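Local coordinates for cell division protein SepF (Methanobrevibacter smithii, PDB 7AL1), which tethers the cell-division protein FtsZ to the membrane in archaea, this piece being the C-terminal SepF domain of the chain, at the interface of chains A and B. Sequence-based numbering; all coordinates share one arbitrary frame. Chains: chain A/B, Cell division protein SepF.

Contact 1: the interface of chains A and B. Residues chain A 85, 91-94; chain B 12-16.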
loop_
_atom_site.group_PDB
_atom_site.type_symbol
_atom_site.label_atom_id
_atom_site.label_comp_id
_atom_site.label_asym_id
_atom_site.label_seq_id
_atom_site.Cartn_x
_atom_site.Cartn_y
_atom_site.Cartn_z
ATOM N N ILE A 85 -5.336 0.158 -2.672
ATOM C CA ILE A 85 -4.241 0.265 -3.621
ATOM C C ILE A 85 -4.733 0.010 -5.028
ATOM O O ILE A 85 -5.404 -0.999 -5.288
ATOM C CB ILE A 85 -3.035 -0.630 -3.283
ATOM C CG1 ILE A 85 -1.902 -0.315 -4.284
ATOM C CG2 ILE A 85 -3.395 -2.083 -3.246
ATOM C CD1 ILE A 85 -0.540 -0.746 -3.848
ATOM N N VAL A 91 2.191 -3.628 -13.068
ATOM C CA VAL A 91 2.608 -3.802 -11.683
ATOM C C VAL A 91 1.595 -4.742 -11.043
ATOM O O VAL A 91 0.476 -4.323 -10.710
ATOM C CB VAL A 91 2.677 -2.473 -10.909
ATOM C CG1 VAL A 91 3.010 -2.751 -9.448
ATOM C CG2 VAL A 91 3.677 -1.518 -11.551
ATOM N N SER A 92 1.984 -5.997 -10.832
ATOM C CA SER A 92 1.077 -6.998 -10.298
ATOM C C SER A 92 1.089 -6.992 -8.774
ATOM O O SER A 92 2.157 -6.937 -8.156
ATOM C CB SER A 92 1.523 -8.396 -10.731
ATOM O OG SER A 92 1.538 -8.530 -12.141
ATOM N N LEU A 93 -0.096 -7.064 -8.170
ATOM C CA LEU A 93 -0.229 -7.348 -6.749
ATOM C C LEU A 93 -0.129 -8.850 -6.568
ATOM O O LEU A 93 -0.722 -9.618 -7.320
ATOM C CB LEU A 93 -1.586 -6.864 -6.256
ATOM C CG LEU A 93 -1.835 -5.387 -6.480
ATOM C CD1 LEU A 93 -3.196 -5.020 -5.969
ATOM C CD2 LEU A 93 -0.780 -4.543 -5.785
ATOM N N VAL A 94 0.622 -9.280 -5.565
ATOM C CA VAL A 94 0.873 -10.691 -5.323
ATOM C C VAL A 94 0.719 -10.928 -3.846
ATOM O O VAL A 94 1.440 -10.313 -3.055
ATOM C CB VAL A 94 2.289 -11.107 -5.759
ATOM C CG1 VAL A 94 2.538 -12.571 -5.407
ATOM C CG2 VAL A 94 2.465 -10.876 -7.243
ATOM N N TYR B 12 6.810 -3.925 -11.756
ATOM C CA TYR B 12 7.281 -5.144 -11.129
ATOM C C TYR B 12 6.137 -5.841 -10.369
ATOM O O TYR B 12 5.077 -6.124 -10.944
ATOM C CB TYR B 12 8.433 -4.820 -10.171
ATOM N N GLU B 13 6.406 -6.210 -9.123
ATOM C CA GLU B 13 5.390 -6.810 -8.266
ATOM C C GLU B 13 5.376 -6.102 -6.926
ATOM O O GLU B 13 6.428 -5.743 -6.384
ATOM C CB GLU B 13 5.648 -8.300 -8.045
ATOM C CG GLU B 13 5.671 -9.113 -9.336
ATOM C CD GLU B 13 5.684 -10.606 -9.085
ATOM O OE1 GLU B 13 6.217 -11.029 -8.040
ATOM O OE2 GLU B 13 5.157 -11.356 -9.937
ATOM N N ILE B 14 4.186 -5.900 -6.381
ATOM C CA ILE B 14 4.008 -5.440 -5.023
ATOM C C ILE B 14 3.458 -6.604 -4.222
ATOM O O ILE B 14 2.386 -7.135 -4.540
ATOM C CB ILE B 14 3.066 -4.241 -4.929
ATOM C CG1 ILE B 14 3.677 -3.054 -5.674
ATOM C CG2 ILE B 14 2.828 -3.929 -3.471
ATOM C CD1 ILE B 14 2.724 -1.885 -5.822
ATOM N N MET B 15 4.154 -6.988 -3.165
ATOM C CA MET B 15 3.793 -8.167 -2.404
ATOM C C MET B 15 2.970 -7.772 -1.200
ATOM O O MET B 15 3.240 -6.754 -0.555
ATOM C CB MET B 15 5.032 -8.904 -1.897
ATOM C CG MET B 15 6.180 -8.951 -2.864
ATOM S SD MET B 15 5.745 -9.907 -4.327
ATOM C CE MET B 15 5.471 -11.496 -3.560
ATOM N N LEU B 16 1.974 -8.571 -0.878
ATOM C CA LEU B 16 1.155 -8.377 0.308
ATOM C C LEU B 16 1.343 -9.596 1.186
ATOM O O LEU B 16 1.119 -10.727 0.746
ATOM C CB LEU B 16 -0.319 -8.204 -0.064
ATOM C CG LEU B 16 -0.532 -6.939 -0.923
ATOM C CD1 LEU B 16 -0.831 -7.370 -2.346
ATOM C CD2 LEU B 16 -1.645 -6.060 -0.423
#
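B:Ile14 pushes its CD1 methyl against one branch of A:Val91, whose CG1 sits 3.7 Å from B:Ile14 CD1, the two side chains slanting across one another. The CG1 arm of B:Ile14 leaves anti to the carbonyl carbon (chi1 -64°) and runs on extended, which carries CD1 to a second partner. There it meets A:Ile85 tip to tip, with A:Ile85 CD1 4.0 Å from B:Ile14 CD1. Nearer the backbone, A:Leu93 points the same way as B:Ile14 and lies alongside it; its CD2 methyl is 4.0 Å from B:Ile14 CB. The CB of A:Leu93 also touches the CD1 methyl of B:Leu16, continuing this inner apolar face.

The outer face is built around A:Val94. B:Met15 runs beside it, bent at chi2 and again at chi3 (-63°), and the bends fold its terminal methyl back to put B:Met15 CE 3.6 Å from A:Val94 CG1. The other branch faces the carboxylate of B:Glu13: A:Val94 CG2 is 3.7 Å from B:Glu13 CD and almost as near to both oxygens, so the methyl covers the flat of the group without bonding to it.

Between the two faces, strand 92-95 of chain A and strand 13-17 of chain B run parallel, joined by backbone hydrogen bonds. A:Ser92 uses both its backbone groups: B:Ile14 N donates to A:Ser92 O at 2.9 Å, while A:Ser92 N donates to the carbonyl of B:Tyr12, a poorly ordered residue at the edge. A:Val94 likewise gives its N-H to B:Ile14 O and accepts from B:Leu16, with B:Leu16 N 2.8 Å from A:Val94 O. The last strand of one SepF chain thereby extends the sheet of the other at its first strand; repeated by the two-fold, this edge-to-edge pairing knits the pair into the dimer seen here, likely the working unit.

Contact 2: the interface of chains A and B. Residues chain A 14, 38, 40, 73, 75, 85; chain B 14, 16, 40, 75, 85.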
loop_
_atom_site.group_PDB
_atom_site.type_symbol
_atom_site.label_atom_id
_atom_site.label_comp_id
_atom_site.label_asym_id
_atom_site.label_seq_id
_atom_site.Cartn_x
_atom_site.Cartn_y
_atom_site.Cartn_z
ATOM N N ILE A 14 5.392 5.077 -6.181
ATOM C CA ILE A 14 4.104 4.743 -5.617
ATOM C C ILE A 14 3.554 6.002 -4.975
ATOM O O ILE A 14 4.179 6.571 -4.071
ATOM C CB ILE A 14 4.190 3.617 -4.587
ATOM C CG1 ILE A 14 4.668 2.337 -5.271
ATOM C CG2 ILE A 14 2.831 3.443 -3.951
ATOM C CD1 ILE A 14 4.991 1.223 -4.297
ATOM N N PRO A 38 1.416 2.985 -9.305
ATOM C CA PRO A 38 0.436 2.574 -8.302
ATOM C C PRO A 38 0.077 3.743 -7.403
ATOM O O PRO A 38 0.890 4.644 -7.155
ATOM C CB PRO A 38 1.180 1.489 -7.513
ATOM C CG PRO A 38 2.290 1.043 -8.407
ATOM C CD PRO A 38 2.693 2.258 -9.191
ATOM N N ILE A 40 -1.737 4.448 -3.593
ATOM C CA ILE A 40 -2.394 4.095 -2.333
ATOM C C ILE A 40 -3.341 5.243 -2.016
ATOM O O ILE A 40 -2.904 6.355 -1.704
ATOM C CB ILE A 40 -1.401 3.816 -1.200
ATOM C CG1 ILE A 40 -0.528 2.600 -1.564
ATOM C CG2 ILE A 40 -2.177 3.583 0.080
ATOM C CD1 ILE A 40 0.662 2.376 -0.639
ATOM N N LEU A 73 -7.433 -3.028 -4.843
ATOM C CA LEU A 73 -7.538 -3.943 -3.719
ATOM C C LEU A 73 -7.715 -3.148 -2.442
ATOM O O LEU A 73 -6.892 -2.274 -2.128
ATOM C CB LEU A 73 -6.279 -4.814 -3.636
ATOM C CG LEU A 73 -6.277 -5.891 -2.563
ATOM C CD1 LEU A 73 -7.271 -6.998 -2.899
ATOM C CD2 LEU A 73 -4.881 -6.474 -2.396
ATOM N N LEU A 75 -7.305 -2.279 1.225
ATOM C CA LEU A 75 -6.302 -2.574 2.245
ATOM C C LEU A 75 -6.865 -2.506 3.658
ATOM O O LEU A 75 -6.696 -3.462 4.428
ATOM C CB LEU A 75 -5.117 -1.610 2.108
ATOM C CG LEU A 75 -4.338 -1.662 0.817
ATOM C CD1 LEU A 75 -3.212 -0.652 0.792
ATOM C CD2 LEU A 75 -3.797 -3.068 0.570
ATOM N N ILE A 85 -5.336 0.158 -2.672
ATOM C CA ILE A 85 -4.241 0.265 -3.621
ATOM C C ILE A 85 -4.733 0.010 -5.028
ATOM O O ILE A 85 -5.404 -0.999 -5.288
ATOM C CB ILE A 85 -3.035 -0.630 -3.283
ATOM C CG1 ILE A 85 -1.902 -0.315 -4.284
ATOM C CG2 ILE A 85 -3.395 -2.083 -3.246
ATOM C CD1 ILE A 85 -0.540 -0.746 -3.848
ATOM N N ILE B 14 4.186 -5.900 -6.381
ATOM C CA ILE B 14 4.008 -5.440 -5.023
ATOM C C ILE B 14 3.458 -6.604 -4.222
ATOM O O ILE B 14 2.386 -7.135 -4.540
ATOM C CB ILE B 14 3.066 -4.241 -4.929
ATOM C CG1 ILE B 14 3.677 -3.054 -5.674
ATOM C CG2 ILE B 14 2.828 -3.929 -3.471
ATOM C CD1 ILE B 14 2.724 -1.885 -5.822
ATOM N N LEU B 16 1.974 -8.571 -0.878
ATOM C CA LEU B 16 1.155 -8.377 0.308
ATOM C C LEU B 16 1.343 -9.596 1.186
ATOM O O LEU B 16 1.119 -10.727 0.746
ATOM C CB LEU B 16 -0.319 -8.204 -0.064
ATOM C CG LEU B 16 -0.532 -6.939 -0.923
ATOM C CD1 LEU B 16 -0.831 -7.370 -2.346
ATOM C CD2 LEU B 16 -1.645 -6.060 -0.423
ATOM N N ILE B 40 3.639 -4.611 1.098
ATOM C CA ILE B 40 2.625 -4.114 2.031
ATOM C C ILE B 40 2.499 -5.171 3.119
ATOM O O ILE B 40 2.013 -6.278 2.872
ATOM C CB ILE B 40 1.288 -3.806 1.349
ATOM C CG1 ILE B 40 1.481 -2.682 0.313
ATOM C CG2 ILE B 40 0.278 -3.420 2.411
ATOM C CD1 ILE B 40 0.288 -2.457 -0.607
ATOM N N LEU B 75 0.914 2.828 7.158
ATOM C CA LEU B 75 -0.316 3.143 6.435
ATOM C C LEU B 75 -1.529 3.227 7.351
ATOM O O LEU B 75 -2.254 4.231 7.311
ATOM C CB LEU B 75 -0.560 2.098 5.339
ATOM C CG LEU B 75 0.476 1.994 4.249
ATOM C CD1 LEU B 75 0.136 0.916 3.243
ATOM C CD2 LEU B 75 0.658 3.338 3.547
ATOM N N ILE B 85 3.983 -0.042 4.446
ATOM C CA ILE B 85 4.597 -0.296 3.154
ATOM C C ILE B 85 6.098 -0.127 3.239
ATOM O O ILE B 85 6.590 0.897 3.732
ATOM C CB ILE B 85 4.006 0.547 2.008
ATOM C CG1 ILE B 85 4.647 0.079 0.684
ATOM C CG2 ILE B 85 4.158 2.017 2.244
ATOM C CD1 ILE B 85 3.892 0.458 -0.548
#
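A:Ile85 and B:Ile40 meet head-on, their CD1 methyls 3.8 Å apart, and the two-fold repeats the meeting with A:Ile40 and B:Ile85. In A:Ile85 the CG1 arm stands anti to the backbone N (chi1 -174°), which carries CD1 toward chain B. The tips of A:Ile40 and B:Ile40 each have a further neighbour: A:Leu75 CD1 lies 4.2 Å from B:Ile40 CD1, again end to end, and B:Leu75 does the same for A:Ile40. The CD1 methyls of A:Ile40 and B:Ile40 thus sit on either side of the symmetry axis, each touching an isoleucine and a leucine of the opposite chain, which lie at roughly a right angle to each other as seen from it.

Farther along the axis the side chains of A:Ile14 and B:Ile14 point at one another, A:Ile14 CD1 being 4.1 Å from B:Ile14 CD1. A:Ile14 CD1 also touches the tip of B:Ile85. The ring of A:Pro38 flanks this pair at a slant, its CG 3.9 Å from B:Ile14 CD1.

Away from the axis, B:Leu16 fits against two leucines of strand 71-78. It comes tip to tip at A:Leu73 but crosses A:Leu75 at about a right angle. All of these contacts are between carbons: no nitrogen or oxygen of one chain comes within bonding reach of the other, so the patch holds by packing alone, with strands 13-17, 39-42, 71-78 and 81-87 of the two sheets laid face against face. At its outer flank, with chi2 at 108°, away from the usual staggered positions, B:Leu16 turns its CD2 methyl to both leucines at once, 3.8 Å from A:Leu73 CD2 and 3.8 Å from A:Leu75 CD2.

Contact 1 and contact 2 lie about 8 Å apart, measured between the centres of their C-alpha atoms, and share A:Ile85, B:Ile14 and B:Leu16. Strand 13-17 of chain B belongs to both: its backbone pairs at an edge in contact 1, while B:Ile14 and B:Leu16 project into the apolar filling of contact 2. Edge pairing would therefore help set the spacing and angle of the two sheets, and the packing between them may help hold the paired edges in register. With each contact doubled by the two-fold, the two contacts and their twins join edge and face of the same sheets into a continuous interface.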